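Local coordinates for sugar ABC transporter substrate-binding protein, BlMnBP1 (Bifidobacterium animalis subsp. lactis ATCC 27673, PDB 6I5R) that binds manno-oligosaccharides such as mannobiose and probably delivers them to an ABC transporter for uptake by the bacterium, at residues 164-176 and 302-314. Sequence-based numbering, arbitrary orientation.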
ATOM      1  N   ILE A 164      25.408  10.605   9.223  1.00 19.42           N
ATOM      2  CA  ILE A 164      25.185   9.746   8.069  1.00 18.33           C
ATOM      3  C   ILE A 164      25.464  10.558   6.808  1.00 20.79           C
ATOM      4  O   ILE A 164      24.856  11.610   6.572  1.00 26.09           O
ATOM      5  CB  ILE A 164      23.758   9.169   8.080  1.00 17.34           C
ATOM      6  CG1 ILE A 164      23.562   8.309   9.338  1.00 24.00           C
ATOM      7  CG2 ILE A 164      23.490   8.381   6.798  1.00 16.39           C
ATOM      8  CD1 ILE A 164      22.103   7.936   9.625  1.00 21.67           C
ATOM      9  N   LYS A 165      26.420  10.090   6.012  1.00 26.23           N
ATOM     10  CA  LYS A 165      26.882  10.807   4.832  1.00 19.82           C
ATOM     11  C   LYS A 165      26.082  10.450   3.583  1.00 27.62           C
ATOM     12  O   LYS A 165      25.628  11.346   2.862  1.00 32.01           O
ATOM     13  CB  LYS A 165      28.376  10.519   4.630  1.00 21.53           C
ATOM     14  CG  LYS A 165      29.230  11.042   5.758  1.00 22.32           C
ATOM     15  CD  LYS A 165      30.717  10.809   5.556  1.00 28.01           C
ATOM     16  CE  LYS A 165      31.548  11.735   6.468  1.00 24.14           C
ATOM     17  NZ  LYS A 165      32.989  11.782   6.024  1.00 33.37           N
ATOM     18  N   GLU A 166      25.891   9.156   3.335  1.00 22.99           N
ATOM     19  CA  GLU A 166      25.151   8.633   2.195  1.00 23.47           C
ATOM     20  C   GLU A 166      23.998   7.791   2.707  1.00 21.26           C
ATOM     21  O   GLU A 166      24.060   7.259   3.809  1.00 25.04           O
ATOM     22  CB  GLU A 166      26.051   7.786   1.319  1.00 22.55           C
ATOM     23  CG  GLU A 166      27.174   8.607   0.756  1.00 28.52           C
ATOM     24  CD  GLU A 166      28.421   7.805   0.512  1.00 27.60           C
ATOM     25  OE1 GLU A 166      28.329   6.675  -0.048  1.00 35.91           O
ATOM     26  OE2 GLU A 166      29.491   8.315   0.893  1.00 33.49           O
ATOM     27  N   LEU A 167      22.936   7.689   1.919  1.00 20.38           N
ATOM     28  CA  LEU A 167      21.803   6.885   2.344  1.00 16.39           C
ATOM     29  C   LEU A 167      22.170   5.403   2.332  1.00 21.85           C
ATOM     30  O   LEU A 167      22.901   4.943   1.446  1.00 16.39           O
ATOM     31  CB  LEU A 167      20.595   7.157   1.455  1.00 22.82           C
ATOM     32  CG  LEU A 167      20.123   8.615   1.570  1.00 17.71           C
ATOM     33  CD1 LEU A 167      19.003   8.873   0.546  1.00 16.39           C
ATOM     34  CD2 LEU A 167      19.650   8.970   2.968  1.00 21.48           C
ATOM     35  N   PRO A 168      21.695   4.634   3.312  1.00 16.39           N
ATOM     36  CA  PRO A 168      22.050   3.210   3.370  1.00 20.27           C
ATOM     37  C   PRO A 168      21.405   2.437   2.233  1.00 18.11           C
ATOM     38  O   PRO A 168      20.267   2.704   1.857  1.00 17.64           O
ATOM     39  CB  PRO A 168      21.499   2.752   4.733  1.00 22.20           C
ATOM     40  CG  PRO A 168      20.447   3.750   5.094  1.00 18.17           C
ATOM     41  CD  PRO A 168      20.916   5.071   4.475  1.00 17.72           C
ATOM     42  N   LYS A 169      22.145   1.471   1.694  1.00 18.18           N
ATOM     43  CA  LYS A 169      21.675   0.707   0.555  1.00 19.17           C
ATOM     44  C   LYS A 169      21.629  -0.788   0.788  1.00 21.20           C
ATOM     45  O   LYS A 169      21.177  -1.515  -0.103  1.00 16.39           O
ATOM     46  CB  LYS A 169      22.565   1.000  -0.659  1.00 21.27           C
ATOM     47  CG  LYS A 169      22.508   2.454  -1.126  1.00 24.67           C
ATOM     48  CD  LYS A 169      23.557   2.757  -2.205  1.00 30.08           C
ATOM     49  CE  LYS A 169      23.490   1.849  -3.417  1.00 21.44           C
ATOM     50  NZ  LYS A 169      24.778   1.864  -4.201  1.00 31.82           N
ATOM     51  N   THR A 170      22.111  -1.265   1.924  1.00 16.39           N
ATOM     52  CA  THR A 170      22.083  -2.664   2.308  1.00 17.24           C
ATOM     53  C   THR A 170      21.552  -2.749   3.726  1.00 16.39           C
ATOM     54  O   THR A 170      21.528  -1.749   4.450  1.00 16.39           O
ATOM     55  CB  THR A 170      23.486  -3.269   2.260  1.00 21.38           C
ATOM     56  OG1 THR A 170      24.205  -2.765   3.394  1.00 19.98           O
ATOM     57  CG2 THR A 170      24.172  -2.866   0.938  1.00 16.63           C
ATOM     58  N   PRO A 171      21.124  -3.931   4.158  1.00 16.39           N
ATOM     59  CA  PRO A 171      20.666  -4.052   5.550  1.00 16.62           C
ATOM     60  C   PRO A 171      21.759  -3.749   6.552  1.00 19.35           C
ATOM     61  O   PRO A 171      21.487  -3.164   7.610  1.00 16.39           O
ATOM     62  CB  PRO A 171      20.187  -5.506   5.632  1.00 17.87           C
ATOM     63  CG  PRO A 171      19.682  -5.787   4.226  1.00 17.31           C
ATOM     64  CD  PRO A 171      20.737  -5.107   3.349  1.00 19.63           C
ATOM     65  N   GLU A 172      23.000  -4.134   6.242  1.00 16.39           N
ATOM     66  CA  GLU A 172      24.084  -3.912   7.193  1.00 18.69           C
ATOM     67  C   GLU A 172      24.373  -2.425   7.357  1.00 16.39           C
ATOM     68  O   GLU A 172      24.582  -1.948   8.483  1.00 16.70           O
ATOM     69  CB  GLU A 172      25.330  -4.682   6.749  1.00 21.72           C
ATOM     70  CG  GLU A 172      25.090  -6.196   6.688  1.00 26.31           C
ATOM     71  CD  GLU A 172      24.745  -6.762   5.287  1.00 27.63           C
ATOM     72  OE1 GLU A 172      23.982  -6.119   4.495  1.00 24.11           O
ATOM     73  OE2 GLU A 172      25.260  -7.896   5.008  1.00 41.22           O
ATOM     74  N   GLU A 173      24.366  -1.676   6.251  1.00 16.39           N
ATOM     75  CA  GLU A 173      24.508  -0.226   6.311  1.00 19.46           C
ATOM     76  C   GLU A 173      23.363   0.408   7.096  1.00 17.08           C
ATOM     77  O   GLU A 173      23.583   1.314   7.902  1.00 17.17           O
ATOM     78  CB  GLU A 173      24.587   0.350   4.891  1.00 16.39           C
ATOM     79  CG  GLU A 173      25.791  -0.153   4.047  1.00 18.68           C
ATOM     80  CD  GLU A 173      25.971   0.591   2.712  1.00 24.76           C
ATOM     81  OE1 GLU A 173      25.033   1.306   2.271  1.00 20.97           O
ATOM     82  OE2 GLU A 173      27.078   0.449   2.098  1.00 26.42           O
ATOM     83  N   PHE A 174      22.129  -0.070   6.886  1.00 16.39           N
ATOM     84  CA  PHE A 174      20.984   0.485   7.617  1.00 16.39           C
ATOM     85  C   PHE A 174      21.169   0.322   9.123  1.00 16.39           C
ATOM     86  O   PHE A 174      20.978   1.273   9.885  1.00 16.39           O
ATOM     87  CB  PHE A 174      19.681  -0.194   7.151  1.00 16.39           C
ATOM     88  CG  PHE A 174      18.405   0.469   7.651  1.00 18.78           C
ATOM     89  CD1 PHE A 174      18.137   1.798   7.373  1.00 16.39           C
ATOM     90  CD2 PHE A 174      17.473  -0.243   8.373  1.00 16.39           C
ATOM     91  CE1 PHE A 174      16.959   2.377   7.814  1.00 18.59           C
ATOM     92  CE2 PHE A 174      16.308   0.350   8.815  1.00 16.59           C
ATOM     93  CZ  PHE A 174      16.060   1.649   8.530  1.00 16.39           C
ATOM     94  N   GLN A 175      21.472  -0.900   9.578  1.00 16.39           N
ATOM     95  CA  GLN A 175      21.678  -1.139  11.009  1.00 16.39           C
ATOM     96  C   GLN A 175      22.831  -0.284  11.552  1.00 16.39           C
ATOM     97  O   GLN A 175      22.761   0.240  12.672  1.00 16.39           O
ATOM     98  CB  GLN A 175      21.947  -2.633  11.262  1.00 16.39           C
ATOM     99  CG  GLN A 175      20.759  -3.610  10.933  1.00 20.81           C
ATOM    100  CD  GLN A 175      19.492  -3.284  11.727  1.00 21.86           C
ATOM    101  OE1 GLN A 175      19.569  -2.867  12.894  1.00 16.39           O
ATOM    102  NE2 GLN A 175      18.315  -3.493  11.103  1.00 17.81           N
ATOM    103  N   ALA A 176      23.882  -0.100  10.754  1.00 16.39           N
ATOM    104  CA  ALA A 176      24.968   0.789  11.158  1.00 16.68           C
ATOM    105  C   ALA A 176      24.461   2.211  11.331  1.00 19.91           C
ATOM    106  O   ALA A 176      24.841   2.906  12.283  1.00 16.39           O
ATOM    107  CB  ALA A 176      26.090   0.739  10.112  1.00 18.00           C
ATOM    108  N   TYR A 302      12.580  10.885   1.678  1.00 16.39           N
ATOM    109  CA  TYR A 302      12.054   9.579   1.314  1.00 17.12           C
ATOM    110  C   TYR A 302      13.161   8.836   0.587  1.00 16.39           C
ATOM    111  O   TYR A 302      13.751   9.369  -0.353  1.00 16.39           O
ATOM    112  CB  TYR A 302      10.800   9.727   0.449  1.00 16.39           C
ATOM    113  CG  TYR A 302      10.118   8.434   0.194  1.00 16.93           C
ATOM    114  CD1 TYR A 302       9.506   7.720   1.217  1.00 18.13           C
ATOM    115  CD2 TYR A 302      10.043   7.948  -1.080  1.00 20.25           C
ATOM    116  CE1 TYR A 302       8.862   6.503   0.939  1.00 16.39           C
ATOM    117  CE2 TYR A 302       9.425   6.758  -1.353  1.00 22.17           C
ATOM    118  CZ  TYR A 302       8.824   6.059  -0.362  1.00 18.76           C
ATOM    119  OH  TYR A 302       8.215   4.876  -0.759  1.00 27.90           O
ATOM    120  N   MET A 303      13.479   7.642   1.055  1.00 16.39           N
ATOM    121  CA  MET A 303      14.563   6.879   0.473  1.00 18.63           C
ATOM    122  C   MET A 303      14.097   5.495   0.079  1.00 22.60           C
ATOM    123  O   MET A 303      13.111   4.975   0.618  1.00 16.39           O
ATOM    124  CB  MET A 303      15.730   6.737   1.453  1.00 18.10           C
ATOM    125  CG  MET A 303      15.340   6.113   2.769  1.00 16.47           C
ATOM    126  SD  MET A 303      16.829   5.866   3.741  1.00 39.46           S
ATOM    127  CE  MET A 303      17.057   4.155   3.458  1.00 23.59           C
ATOM    128  N   PRO A 304      14.805   4.861  -0.839  1.00 21.33           N
ATOM    129  CA  PRO A 304      14.520   3.456  -1.134  1.00 17.38           C
ATOM    130  C   PRO A 304      14.777   2.594   0.089  1.00 19.44           C
ATOM    131  O   PRO A 304      15.594   2.928   0.948  1.00 16.39           O
ATOM    132  CB  PRO A 304      15.483   3.131  -2.283  1.00 22.50           C
ATOM    133  CG  PRO A 304      15.918   4.490  -2.823  1.00 19.81           C
ATOM    134  CD  PRO A 304      15.929   5.383  -1.649  1.00 23.15           C
ATOM    135  N   PHE A 305      14.060   1.483   0.171  1.00 16.39           N
ATOM    136  CA  PHE A 305      14.373   0.488   1.183  1.00 16.39           C
ATOM    137  C   PHE A 305      15.813   0.023   0.978  1.00 16.39           C
ATOM    138  O   PHE A 305      16.251  -0.150  -0.162  1.00 16.39           O
ATOM    139  CB  PHE A 305      13.416  -0.720   1.109  1.00 16.39           C
ATOM    140  CG  PHE A 305      13.519  -1.653   2.319  1.00 16.58           C
ATOM    141  CD1 PHE A 305      14.395  -2.730   2.310  1.00 18.02           C
ATOM    142  CD2 PHE A 305      12.777  -1.426   3.464  1.00 17.91           C
ATOM    143  CE1 PHE A 305      14.526  -3.552   3.405  1.00 18.99           C
ATOM    144  CE2 PHE A 305      12.907  -2.252   4.565  1.00 19.36           C
ATOM    145  CZ  PHE A 305      13.786  -3.326   4.532  1.00 16.39           C
ATOM    146  N   PRO A 306      16.561  -0.198   2.038  1.00 16.39           N
ATOM    147  CA  PRO A 306      18.006  -0.480   1.891  1.00 18.18           C
ATOM    148  C   PRO A 306      18.343  -1.920   1.519  1.00 16.39           C
ATOM    149  O   PRO A 306      18.954  -2.666   2.267  1.00 16.39           O
ATOM    150  CB  PRO A 306      18.552  -0.093   3.271  1.00 19.07           C
ATOM    151  CG  PRO A 306      17.391  -0.357   4.201  1.00 19.18           C
ATOM    152  CD  PRO A 306      16.158  -0.038   3.446  1.00 16.39           C
ATOM    153  N   ILE A 307      17.925  -2.305   0.323  1.00 16.39           N
ATOM    154  CA  ILE A 307      18.386  -3.528  -0.313  1.00 16.39           C
ATOM    155  C   ILE A 307      18.910  -3.164  -1.690  1.00 17.69           C
ATOM    156  O   ILE A 307      18.317  -2.339  -2.391  1.00 16.39           O
ATOM    157  CB  ILE A 307      17.267  -4.592  -0.415  1.00 18.16           C
ATOM    158  CG1 ILE A 307      17.009  -5.208   0.973  1.00 16.39           C
ATOM    159  CG2 ILE A 307      17.647  -5.713  -1.361  1.00 16.39           C
ATOM    160  CD1 ILE A 307      15.865  -6.208   1.045  1.00 16.96           C
ATOM    161  N   THR A 308      20.049  -3.742  -2.039  1.00 16.39           N
ATOM    162  CA  THR A 308      20.646  -3.618  -3.360  1.00 16.86           C
ATOM    163  C   THR A 308      20.709  -5.004  -3.982  1.00 16.39           C
ATOM    164  O   THR A 308      21.140  -5.970  -3.338  1.00 16.39           O
ATOM    165  CB  THR A 308      22.031  -2.985  -3.280  1.00 22.90           C
ATOM    166  OG1 THR A 308      21.944  -1.701  -2.650  1.00 16.39           O
ATOM    167  CG2 THR A 308      22.632  -2.829  -4.675  1.00 20.08           C
ATOM    168  N   VAL A 309      20.245  -5.103  -5.216  1.00 16.79           N
ATOM    169  CA  VAL A 309      20.202  -6.358  -5.959  1.00 16.39           C
ATOM    170  C   VAL A 309      21.193  -6.243  -7.110  1.00 16.39           C
ATOM    171  O   VAL A 309      20.951  -5.486  -8.060  1.00 17.30           O
ATOM    172  CB  VAL A 309      18.786  -6.663  -6.472  1.00 17.73           C
ATOM    173  CG1 VAL A 309      18.761  -7.904  -7.333  1.00 21.97           C
ATOM    174  CG2 VAL A 309      17.851  -6.845  -5.283  1.00 16.39           C
ATOM    175  N   ASP A 310      22.285  -7.011  -7.044  1.00 16.53           N
ATOM    176  CA  ASP A 310      23.289  -7.032  -8.109  1.00 17.49           C
ATOM    177  C   ASP A 310      23.659  -5.610  -8.507  1.00 20.98           C
ATOM    178  O   ASP A 310      23.692  -5.250  -9.691  1.00 20.58           O
ATOM    179  CB  ASP A 310      22.772  -7.814  -9.318  1.00 18.25           C
ATOM    180  CG  ASP A 310      23.828  -8.042 -10.385  1.00 24.86           C
ATOM    181  OD1 ASP A 310      25.040  -7.953 -10.084  1.00 23.36           O
ATOM    182  OD2 ASP A 310      23.423  -8.302 -11.534  1.00 26.61           O
ATOM    183  N   GLY A 311      23.875  -4.771  -7.499  1.00 19.09           N
ATOM    184  CA  GLY A 311      24.302  -3.408  -7.727  1.00 16.39           C
ATOM    185  C   GLY A 311      23.228  -2.393  -8.057  1.00 24.44           C
ATOM    186  O   GLY A 311      23.572  -1.233  -8.310  1.00 22.83           O
ATOM    187  N   LYS A 312      21.946  -2.764  -8.061  1.00 16.39           N
ATOM    188  CA  LYS A 312      20.890  -1.804  -8.341  1.00 18.37           C
ATOM    189  C   LYS A 312      19.803  -1.901  -7.278  1.00 20.11           C
ATOM    190  O   LYS A 312      19.528  -2.978  -6.751  1.00 20.36           O
ATOM    191  CB  LYS A 312      20.257  -2.031  -9.746  1.00 20.46           C
ATOM    192  CG  LYS A 312      19.028  -1.143 -10.050  1.00 26.94           C
ATOM    193  CD  LYS A 312      19.345   0.351 -10.052  1.00 26.31           C
ATOM    194  CE  LYS A 312      18.711   1.068 -11.289  1.00 27.41           C
ATOM    195  NZ  LYS A 312      19.569   2.190 -11.866  1.00 31.94           N
ATOM    196  N   GLN A 313      19.222  -0.773  -6.945  1.00 16.39           N
ATOM    197  CA  GLN A 313      18.079  -0.726  -6.050  1.00 18.91           C
ATOM    198  C   GLN A 313      16.813  -0.694  -6.886  1.00 19.50           C
ATOM    199  O   GLN A 313      16.798  -0.138  -7.988  1.00 16.90           O
ATOM    200  CB  GLN A 313      18.149   0.494  -5.145  1.00 17.20           C
ATOM    201  CG  GLN A 313      19.292   0.424  -4.186  1.00 16.88           C
ATOM    202  CD  GLN A 313      19.089   1.333  -3.029  1.00 19.61           C
ATOM    203  OE1 GLN A 313      18.762   0.886  -1.918  1.00 20.66           O
ATOM    204  NE2 GLN A 313      19.308   2.612  -3.250  1.00 17.32           N
ATOM    205  N   TYR A 314      15.754  -1.315  -6.354  1.00 16.79           N
ATOM    206  CA  TYR A 314      14.469  -1.426  -7.024  1.00 16.39           C
ATOM    207  C   TYR A 314      13.351  -0.953  -6.106  1.00 16.39           C
ATOM    208  O   TYR A 314      13.429  -1.089  -4.877  1.00 22.72           O
ATOM    209  CB  TYR A 314      14.168  -2.867  -7.428  1.00 16.39           C
ATOM    210  CG  TYR A 314      15.049  -3.409  -8.506  1.00 19.30           C
ATOM    211  CD1 TYR A 314      16.303  -3.876  -8.209  1.00 19.70           C
ATOM    212  CD2 TYR A 314      14.618  -3.472  -9.834  1.00 18.00           C
ATOM    213  CE1 TYR A 314      17.133  -4.385  -9.186  1.00 19.82           C
ATOM    214  CE2 TYR A 314      15.435  -3.989 -10.824  1.00 17.76           C
ATOM    215  CZ  TYR A 314      16.710  -4.427 -10.483  1.00 17.90           C
ATOM    216  OH  TYR A 314      17.561  -4.949 -11.420  1.00 23.84           O
TER
HETATM  217  O   HOH W   1      18.261   3.098   0.212  1.00 17.64           O
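Pro306 packed against Phe174, with Thr308 hydrogen-bonded to Lys169 O, makes a mainly apolar contact that joins the loop leading into helix 171-184, and the helix start itself, to the loop that follows strand 300-304 in this solute-binding protein. Pro306 is the centre of an inverse gamma turn. Its CG meets the Phe174 ring obliquely, 4.2 Å from the centroid and 29° off the normal, an off-centre CH-pi contact. With CG anti to the backbone N (chi1 -169°), Phe174 brings CB and the CG end of its ring against Pro306 CG, while Pro168 CG meets the ring edge in plane. Pro168 CG also packs against Met303 CE at 3.8 Å, and Leu167 CD1 reaches Met303 CB; strand 139-155 backs this layer through Ile152 and Tyr154. On the polar side, Thr308 OG1 donates to Lys169 O at 2.7 Å, arriving 40° above the carbonyl plane. Replacing Thr308 with a valine would probably leave that carbonyl without its hydroxyl partner and weaken the link between the loops. A water lies between Pro168 O (2.6 Å) and Pro304 O (2.8 Å) and probably helps to bridge them. The helix start is fixed from within: Glu173 N donates to Thr170 OG1, the N-cap, and Lys169 N to Glu173 OE1. Pro171 N, 3.1 Å from Pro306 O, has no hydrogen to share, and the junction probably relies largely on packing, with one hydroxyl gripping a carbonyl of the facing loop.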